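Local coordinates for protein glycerol-3-phosphate dehydrogenase [NAD(P)+] (Coxiella burnetii, PDB 3K96) that probably reduces dihydroxyacetone phosphate to sn-glycerol 3-phosphate with NADH or NADPH, supplying the precursor for phospholipid synthesis, at residues T223-G228 and L286-G291; M247-S252 and H321-P326; M325-Q330 and Q346-R351. All coordinates share one frame; numbering follows the deposited sequence.

Interaction 1 of 3, residues T223-G228 and L286-G291; sequences TGISDG and LALGEG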
loop_
_atom_site.group_PDB
_atom_site.type_symbol
_atom_site.label_atom_id
_atom_site.label_comp_id
_atom_site.label_asym_id
_atom_site.label_seq_id
_atom_site.Cartn_x
_atom_site.Cartn_y
_atom_site.Cartn_z
ATOM N N THR A 223 -1.625 12.228 -1.549
ATOM C CA THR A 223 -2.085 11.599 -0.337
ATOM C C THR A 223 -1.742 12.458 0.885
ATOM O O THR A 223 -2.457 12.434 1.889
ATOM C CB THR A 223 -1.531 10.201 -0.194
ATOM O OG1 THR A 223 -0.103 10.256 -0.232
ATOM C CG2 THR A 223 -2.041 9.314 -1.334
ATOM N N GLY A 224 -0.648 13.211 0.811
ATOM C CA GLY A 224 -0.294 14.103 1.897
ATOM C C GLY A 224 -1.372 15.171 2.069
ATOM O O GLY A 224 -1.756 15.520 3.204
ATOM N N ILE A 225 -1.858 15.698 0.943
ATOM C CA ILE A 225 -2.885 16.727 0.955
ATOM C C ILE A 225 -4.164 16.206 1.624
ATOM O O ILE A 225 -4.739 16.885 2.458
ATOM C CB ILE A 225 -3.195 17.243 -0.467
ATOM C CG1 ILE A 225 -1.981 18.008 -1.020
ATOM C CG2 ILE A 225 -4.402 18.169 -0.444
ATOM C CD1 ILE A 225 -2.086 18.384 -2.464
ATOM N N SER A 226 -4.591 15.003 1.252
ATOM C CA SER A 226 -5.769 14.362 1.848
ATOM C C SER A 226 -5.586 14.230 3.367
ATOM O O SER A 226 -6.499 14.539 4.143
ATOM C CB SER A 226 -5.992 12.993 1.205
ATOM O OG SER A 226 -7.160 12.350 1.701
ATOM N N ASP A 227 -4.405 13.804 3.804
ATOM C CA ASP A 227 -4.145 13.681 5.228
ATOM C C ASP A 227 -4.147 15.051 5.919
ATOM O O ASP A 227 -4.621 15.184 7.047
ATOM C CB ASP A 227 -2.837 12.960 5.495
ATOM C CG ASP A 227 -2.913 11.457 5.219
ATOM O OD1 ASP A 227 -4.029 10.915 5.012
ATOM O OD2 ASP A 227 -1.834 10.819 5.230
ATOM N N GLY A 228 -3.613 16.054 5.239
ATOM C CA GLY A 228 -3.576 17.400 5.762
ATOM C C GLY A 228 -4.995 17.900 5.940
ATOM O O GLY A 228 -5.285 18.666 6.845
ATOM N N LEU A 286 1.046 17.511 3.240
ATOM C CA LEU A 286 0.349 17.723 4.513
ATOM C C LEU A 286 0.179 19.209 4.743
ATOM O O LEU A 286 -0.910 19.675 5.090
ATOM C CB LEU A 286 1.122 17.102 5.681
ATOM C CG LEU A 286 0.917 15.613 5.956
ATOM C CD1 LEU A 286 2.056 15.053 6.815
ATOM C CD2 LEU A 286 -0.423 15.388 6.649
ATOM N N ALA A 287 1.260 19.944 4.547
ATOM C CA ALA A 287 1.232 21.381 4.721
ATOM C C ALA A 287 0.194 22.027 3.772
ATOM O O ALA A 287 -0.605 22.844 4.200
ATOM C CB ALA A 287 2.612 21.976 4.516
ATOM N N LEU A 288 0.189 21.626 2.504
ATOM C CA LEU A 288 -0.768 22.189 1.554
ATOM C C LEU A 288 -2.187 21.904 1.990
ATOM O O LEU A 288 -3.048 22.759 1.862
ATOM C CB LEU A 288 -0.575 21.627 0.147
ATOM C CG LEU A 288 0.719 21.947 -0.585
ATOM C CD1 LEU A 288 0.656 21.388 -2.016
ATOM C CD2 LEU A 288 0.919 23.421 -0.613
ATOM N N GLY A 289 -2.430 20.683 2.457
ATOM C CA GLY A 289 -3.750 20.294 2.910
ATOM C C GLY A 289 -4.215 21.078 4.121
ATOM O O GLY A 289 -5.418 21.319 4.302
ATOM N N GLU A 290 -3.268 21.480 4.955
ATOM C CA GLU A 290 -3.578 22.256 6.139
ATOM C C GLU A 290 -3.836 23.712 5.804
ATOM O O GLU A 290 -4.286 24.475 6.671
ATOM C CB GLU A 290 -2.461 22.103 7.183
ATOM C CG GLU A 290 -2.414 20.683 7.722
ATOM C CD GLU A 290 -1.194 20.331 8.564
ATOM O OE1 GLU A 290 -1.145 19.162 9.024
ATOM O OE2 GLU A 290 -0.303 21.177 8.762
ATOM N N GLY A 291 -3.559 24.103 4.555
ATOM C CA GLY A 291 -3.775 25.488 4.107
ATOM C C GLY A 291 -2.521 26.322 3.849
ATOM O O GLY A 291 -2.617 27.481 3.482
HETATM O O HOH W 1 -3.501 18.070 9.418
#

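Interaction 2 of 3, residues M247-S252 and H321-P326; sequences MGRLVS and HAIEMP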
loop_
_atom_site.group_PDB
_atom_site.type_symbol
_atom_site.label_atom_id
_atom_site.label_comp_id
_atom_site.label_asym_id
_atom_site.label_seq_id
_atom_site.Cartn_x
_atom_site.Cartn_y
_atom_site.Cartn_z
ATOM N N MET A 247 -0.309 5.218 -12.565
ATOM C CA MET A 247 1.088 4.824 -12.667
ATOM C C MET A 247 1.126 3.673 -13.713
ATOM O O MET A 247 1.951 3.670 -14.607
ATOM C CB MET A 247 1.625 4.358 -11.309
ATOM C CG MET A 247 3.104 3.955 -11.290
ATOM S SD MET A 247 3.634 3.283 -9.683
ATOM C CE MET A 247 3.588 4.758 -8.675
ATOM N N GLY A 248 0.178 2.745 -13.620
ATOM C CA GLY A 248 0.121 1.602 -14.543
ATOM C C GLY A 248 -0.116 2.016 -15.988
ATOM O O GLY A 248 0.463 1.434 -16.923
ATOM N N ARG A 249 -0.951 3.038 -16.176
ATOM C CA ARG A 249 -1.253 3.549 -17.510
ATOM C C ARG A 249 0.009 4.128 -18.170
ATOM O O ARG A 249 0.303 3.864 -19.340
ATOM C CB ARG A 249 -2.359 4.608 -17.435
ATOM C CG ARG A 249 -2.870 5.024 -18.790
ATOM C CD ARG A 249 -4.143 5.917 -18.721
ATOM N NE ARG A 249 -5.249 5.253 -18.034
ATOM C CZ ARG A 249 -5.713 5.571 -16.831
ATOM N NH1 ARG A 249 -6.719 4.873 -16.322
ATOM N NH2 ARG A 249 -5.212 6.592 -16.143
ATOM N N LEU A 250 0.742 4.924 -17.416
ATOM C CA LEU A 250 1.965 5.501 -17.897
ATOM C C LEU A 250 2.983 4.396 -18.243
ATOM O O LEU A 250 3.598 4.408 -19.318
ATOM C CB LEU A 250 2.542 6.423 -16.840
ATOM C CG LEU A 250 3.836 7.141 -17.233
ATOM C CD1 LEU A 250 3.583 8.032 -18.432
ATOM C CD2 LEU A 250 4.399 7.947 -16.056
ATOM N N VAL A 251 3.144 3.448 -17.332
ATOM C CA VAL A 251 4.036 2.335 -17.532
ATOM C C VAL A 251 3.620 1.575 -18.801
ATOM O O VAL A 251 4.453 1.294 -19.690
ATOM C CB VAL A 251 3.998 1.388 -16.306
ATOM C CG1 VAL A 251 4.655 0.034 -16.616
ATOM C CG2 VAL A 251 4.642 2.066 -15.112
ATOM N N SER A 252 2.321 1.303 -18.915
ATOM C CA SER A 252 1.809 0.537 -20.045
ATOM C C SER A 252 2.080 1.182 -21.375
ATOM O O SER A 252 2.499 0.506 -22.313
ATOM C CB SER A 252 0.308 0.276 -19.907
ATOM O OG SER A 252 -0.096 -0.620 -20.930
ATOM N N HIS A 321 1.773 12.836 -24.796
ATOM C CA HIS A 321 1.292 11.563 -25.295
ATOM C C HIS A 321 -0.189 11.283 -25.000
ATOM O O HIS A 321 -0.643 10.144 -25.099
ATOM C CB HIS A 321 2.163 10.465 -24.697
ATOM C CG HIS A 321 3.617 10.600 -25.035
ATOM N ND1 HIS A 321 4.152 10.126 -26.213
ATOM C CD2 HIS A 321 4.647 11.148 -24.349
ATOM C CE1 HIS A 321 5.449 10.375 -26.239
ATOM N NE2 HIS A 321 5.778 10.992 -25.119
ATOM N N ALA A 322 -0.946 12.317 -24.651
ATOM C CA ALA A 322 -2.380 12.149 -24.329
ATOM C C ALA A 322 -2.635 10.999 -23.328
ATOM O O ALA A 322 -3.429 10.094 -23.577
ATOM C CB ALA A 322 -3.204 11.942 -25.616
ATOM N N ILE A 323 -1.955 11.045 -22.192
ATOM C CA ILE A 323 -2.123 10.033 -21.176
ATOM C C ILE A 323 -2.924 10.611 -20.038
ATOM O O ILE A 323 -2.569 11.640 -19.487
ATOM C CB ILE A 323 -0.777 9.565 -20.619
ATOM C CG1 ILE A 323 0.129 9.088 -21.755
ATOM C CG2 ILE A 323 -0.987 8.458 -19.620
ATOM C CD1 ILE A 323 1.494 8.637 -21.277
ATOM N N GLU A 324 -4.003 9.937 -19.686
ATOM C CA GLU A 324 -4.841 10.387 -18.607
ATOM C C GLU A 324 -4.252 10.014 -17.247
ATOM O O GLU A 324 -4.082 8.836 -16.940
ATOM C CB GLU A 324 -6.228 9.773 -18.697
ATOM C CG GLU A 324 -7.138 10.370 -17.610
ATOM C CD GLU A 324 -8.484 9.682 -17.483
ATOM O OE1 GLU A 324 -8.695 8.640 -18.143
ATOM O OE2 GLU A 324 -9.324 10.190 -16.703
ATOM N N MET A 325 -3.968 11.025 -16.433
ATOM C CA MET A 325 -3.408 10.823 -15.105
ATOM C C MET A 325 -4.062 11.857 -14.215
ATOM O O MET A 325 -3.511 12.934 -14.017
ATOM C CB MET A 325 -1.880 11.022 -15.135
ATOM C CG MET A 325 -1.186 10.169 -16.174
ATOM S SD MET A 325 0.608 10.220 -15.978
ATOM C CE MET A 325 0.749 9.407 -14.372
ATOM N N PRO A 326 -5.258 11.529 -13.690
ATOM C CA PRO A 326 -6.070 12.456 -12.890
ATOM C C PRO A 326 -5.429 12.988 -11.628
ATOM O O PRO A 326 -5.562 14.183 -11.362
ATOM C CB PRO A 326 -7.350 11.657 -12.549
ATOM C CG PRO A 326 -7.281 10.374 -13.339
ATOM C CD PRO A 326 -5.930 10.245 -13.966
#

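Interaction 3 of 3, residues M325-Q330 and Q346-R351; sequences MPLTFQ and QELLER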
loop_
_atom_site.group_PDB
_atom_site.type_symbol
_atom_site.label_atom_id
_atom_site.label_comp_id
_atom_site.label_asym_id
_atom_site.label_seq_id
_atom_site.Cartn_x
_atom_site.Cartn_y
_atom_site.Cartn_z
ATOM N N MET A 325 -3.968 11.025 -16.433
ATOM C CA MET A 325 -3.408 10.823 -15.105
ATOM C C MET A 325 -4.062 11.857 -14.215
ATOM O O MET A 325 -3.511 12.934 -14.017
ATOM C CB MET A 325 -1.880 11.022 -15.135
ATOM C CG MET A 325 -1.186 10.169 -16.174
ATOM S SD MET A 325 0.608 10.220 -15.978
ATOM C CE MET A 325 0.749 9.407 -14.372
ATOM N N PRO A 326 -5.258 11.529 -13.690
ATOM C CA PRO A 326 -6.070 12.456 -12.890
ATOM C C PRO A 326 -5.429 12.988 -11.628
ATOM O O PRO A 326 -5.562 14.183 -11.362
ATOM C CB PRO A 326 -7.350 11.657 -12.549
ATOM C CG PRO A 326 -7.281 10.374 -13.339
ATOM C CD PRO A 326 -5.930 10.245 -13.966
ATOM N N LEU A 327 -4.779 12.141 -10.830
ATOM C CA LEU A 327 -4.137 12.647 -9.619
ATOM C C LEU A 327 -3.016 13.624 -9.958
ATOM O O LEU A 327 -2.927 14.699 -9.358
ATOM C CB LEU A 327 -3.631 11.553 -8.670
ATOM C CG LEU A 327 -4.714 10.910 -7.788
ATOM C CD1 LEU A 327 -5.745 10.159 -8.620
ATOM C CD2 LEU A 327 -4.097 9.995 -6.727
ATOM N N THR A 328 -2.182 13.257 -10.923
ATOM C CA THR A 328 -1.052 14.102 -11.328
ATOM C C THR A 328 -1.544 15.442 -11.847
ATOM O O THR A 328 -0.972 16.470 -11.544
ATOM C CB THR A 328 -0.234 13.415 -12.425
ATOM O OG1 THR A 328 0.264 12.168 -11.913
ATOM C CG2 THR A 328 0.897 14.316 -12.894
ATOM N N PHE A 329 -2.627 15.420 -12.616
ATOM C CA PHE A 329 -3.170 16.654 -13.148
ATOM C C PHE A 329 -3.742 17.549 -12.062
ATOM O O PHE A 329 -3.569 18.763 -12.130
ATOM C CB PHE A 329 -4.193 16.378 -14.243
ATOM C CG PHE A 329 -3.571 16.039 -15.553
ATOM C CD1 PHE A 329 -3.948 16.707 -16.711
ATOM C CD2 PHE A 329 -2.540 15.094 -15.629
ATOM C CE1 PHE A 329 -3.340 16.401 -17.936
ATOM C CE2 PHE A 329 -1.943 14.790 -16.830
ATOM C CZ PHE A 329 -2.341 15.443 -17.991
ATOM N N GLN A 330 -4.420 16.968 -11.072
ATOM C CA GLN A 330 -4.968 17.769 -9.970
ATOM C C GLN A 330 -3.839 18.384 -9.161
ATOM O O GLN A 330 -3.900 19.553 -8.801
ATOM C CB GLN A 330 -5.861 16.941 -9.056
ATOM C CG GLN A 330 -7.220 16.616 -9.621
ATOM C CD GLN A 330 -8.146 17.821 -9.678
ATOM O OE1 GLN A 330 -7.800 18.867 -10.225
ATOM N NE2 GLN A 330 -9.343 17.666 -9.116
ATOM N N GLN A 346 -11.742 16.410 -3.251
ATOM C CA GLN A 346 -13.140 15.971 -3.334
ATOM C C GLN A 346 -13.551 15.693 -4.786
ATOM O O GLN A 346 -14.444 14.877 -5.034
ATOM C CB GLN A 346 -14.089 16.941 -2.621
ATOM C CG GLN A 346 -13.950 16.878 -1.096
ATOM C CD GLN A 346 -14.942 17.753 -0.361
ATOM O OE1 GLN A 346 -14.992 17.744 0.864
ATOM N NE2 GLN A 346 -15.741 18.509 -1.103
ATOM N N GLU A 347 -12.927 16.380 -5.745
ATOM C CA GLU A 347 -13.177 16.074 -7.162
ATOM C C GLU A 347 -12.559 14.706 -7.481
ATOM O O GLU A 347 -13.137 13.935 -8.226
ATOM C CB GLU A 347 -12.610 17.148 -8.107
ATOM C CG GLU A 347 -13.388 18.467 -8.090
ATOM C CD GLU A 347 -12.707 19.594 -8.887
ATOM O OE1 GLU A 347 -11.676 19.353 -9.556
ATOM O OE2 GLU A 347 -13.203 20.739 -8.828
ATOM N N LEU A 348 -11.394 14.407 -6.918
ATOM C CA LEU A 348 -10.745 13.107 -7.162
ATOM C C LEU A 348 -11.520 11.940 -6.556
ATOM O O LEU A 348 -11.683 10.898 -7.199
ATOM C CB LEU A 348 -9.326 13.075 -6.598
ATOM C CG LEU A 348 -8.273 13.885 -7.346
ATOM C CD1 LEU A 348 -6.944 13.808 -6.608
ATOM C CD2 LEU A 348 -8.161 13.362 -8.776
ATOM N N LEU A 349 -11.973 12.107 -5.315
ATOM C CA LEU A 349 -12.703 11.045 -4.619
ATOM C C LEU A 349 -14.119 10.852 -5.158
ATOM O O LEU A 349 -14.583 9.723 -5.246
ATOM C CB LEU A 349 -12.741 11.283 -3.097
ATOM C CG LEU A 349 -11.419 11.108 -2.336
ATOM C CD1 LEU A 349 -11.515 11.595 -0.902
ATOM C CD2 LEU A 349 -10.952 9.659 -2.373
ATOM N N GLU A 350 -14.786 11.931 -5.537
ATOM C CA GLU A 350 -16.152 11.825 -6.031
ATOM C C GLU A 350 -16.182 11.537 -7.532
ATOM O O GLU A 350 -16.616 12.339 -8.350
ATOM C CB GLU A 350 -16.930 13.065 -5.623
ATOM C CG GLU A 350 -16.972 13.177 -4.093
ATOM C CD GLU A 350 -17.637 14.439 -3.578
ATOM O OE1 GLU A 350 -18.270 15.168 -4.381
ATOM O OE2 GLU A 350 -17.516 14.695 -2.357
ATOM N N ARG A 351 -15.730 10.323 -7.828
ATOM C CA ARG A 351 -15.543 9.747 -9.156
ATOM C C ARG A 351 -16.772 8.970 -9.637
ATOM O O ARG A 351 -17.580 8.490 -8.825
ATOM C CB ARG A 351 -14.411 8.738 -9.007
ATOM C CG ARG A 351 -13.787 8.135 -10.235
ATOM C CD ARG A 351 -13.208 6.780 -9.812
ATOM N NE ARG A 351 -12.641 6.831 -8.453
ATOM C CZ ARG A 351 -12.462 5.765 -7.661
ATOM N NH1 ARG A 351 -12.815 4.545 -8.074
ATOM N NH2 ARG A 351 -11.950 5.919 -6.432
#

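Interaction 1 of 3, residues T223-G228 and L286-G291
Gly228 and Gly289 bring two helices almost into backbone contact: their CA atoms lie 4.1 Å apart, and the axes of 223-228 and 286-290 approach to 6.4 Å at a crossing angle of -43°. Having no side chains, the two glycines let the backbones meet face on. Where the backbones meet, CA-H groups face carbonyl oxygens. Leu286 CA lies 3.3 Å from Gly224 O, Gly289 CA 3.6 Å from Ile225 O, and Gly228 CA the same distance from Leu286 O; the donors come from both helices. Such a glycine-lined crossing, with CA-H...O contacts running both ways, joins the C-terminal ends of helices 206-228 and 280-290 in the all-helical C-terminal part of the enzyme. Apolar side chains flank the glycines. The CD2 branch of Leu286 reaches back over the last turn of 223-228, 3.6 Å from Asp227 CB, while Ile225 CG1 meets Leu288 CB at 4.1 Å. Ile225 also packs on Pro341 and Val345 of helix 341-349. Polar links lie at the margin: a water donates to both Gly228 O and Glu290 OE1, the latter at 2.6 Å, and the Glu290 chain, extended beyond CG, carries its carboxylate out to that water. Asp227 OD2 forms salt bridges with Arg282 and Arg236.

Interaction 2 of 3, residues M247-S252 and H321-P326
Arg249 reaches from helix 233-253 to the backbone of the 321-326 loop, where its NH2 donates to Glu324 O at 2.6 Å. The bond is bent, with an N-H...O angle of 140°; the donor is tilted 33° from the carbonyl plane, and the oxygen itself lies out of the guanidinium plane. A bend at chi3 (-59°) turns the end of the arginine onto this carbonyl after CG has passed Ile323 CG2. The carboxylate of Glu324 lies over one face of the guanidinium, its OE1 4.5 Å from Arg249 NH2, a distance that leaves only an electrostatic attraction, with no N-H directed at it. The loop connects two helices: Ala322, with positive phi, is the C-prime residue of the Schellman motif that ends helix 307-320, and Met325 is the N-cap residue of helix 326-336. Apolar contacts fill the inner side. Leu250 CD1 touches Ile323 CD1 at 3.6 Å, the side chains set roughly perpendicular, and Met325 CE reaches Leu250 CB at 4.3 Å. Leu250 also packs on Leu211 and Val215 of helix 206-228, while Met325 lies against Val314 and Ala318 of helix 307-320.

Interaction 3 of 3, residues M325-Q330 and Q346-R351
Pro326 opens helix 326-336 and meets Leu348 with both ring and carbonyl: its CB is 4.2 Å from Leu348 CD2, and its O lies 3.8 Å from the same methyl. That oxygen also accepts from Gln330 N, and the methyl lies against this first turn. Leu327 follows, its CG resting on Leu348 CD1 at 3.8 Å. The leucine of 346-351 thus enters between Pro326, Leu327 and Gln330 and accounts for much of the buried surface. Gln330, one turn after Pro326, bears both the tightest apolar touch and the hydrogen bond. Its CG lies 3.5 Å from Leu348 CD2, the two side chains running antiparallel alongside each other. A bend at chi2 (-72°) then turns the amide toward Glu347, and in the conformer described, one of two, NE2 donates to Glu347 OE1 at 2.9 Å with an N-H...O angle of 157°. The acceptor lies close to the amide plane, and the donor meets OE1 on its anti side, tilted out of the carboxylate plane; the two planes are nearly parallel, 14° apart. Arg333 forms a salt bridge to Glu347 OE1 and, in this conformer, a hydrogen bond to Gln330 OE1, while Gln343 binds Glu347 OE2. The carboxylate is therefore gripped through both oxygens, and this conformer engages both ends of the amide. The contact pairs two successive helices, 326-336 and 341-349. Helices 206-228 and 233-253 cover the first: Leu219 touches Leu327, and Glu246 accepts from Leu327 N. At the end of helix 341-349 the chain reaches the second subunit, where Leu349 packs on its Pro173; a cation-pi contact of the poorly ordered Arg351 with its Tyr201 is less certain.

Interactions 2 and 3 share Met325 and Pro326: the loop that packs on helix 233-253 in interaction 2 leads directly into the helix that receives Leu348 in interaction 3, and their centres are 14 Å apart. Interaction 1 lies further along helix 206-228, its centre 15 Å from interaction 3 and 24 Å from interaction 2. Helix 206-228 connects all three, since it also packs on Leu250 and Leu327, and it carries Lys216, the predicted proton acceptor. The side chain of Lys216 is about 10 Å from that of Leu250 and 11 Å from that of Leu327; Gly224 lies about 8 Å from the side chains of Ser279 and Asn281, predicted to bind substrate.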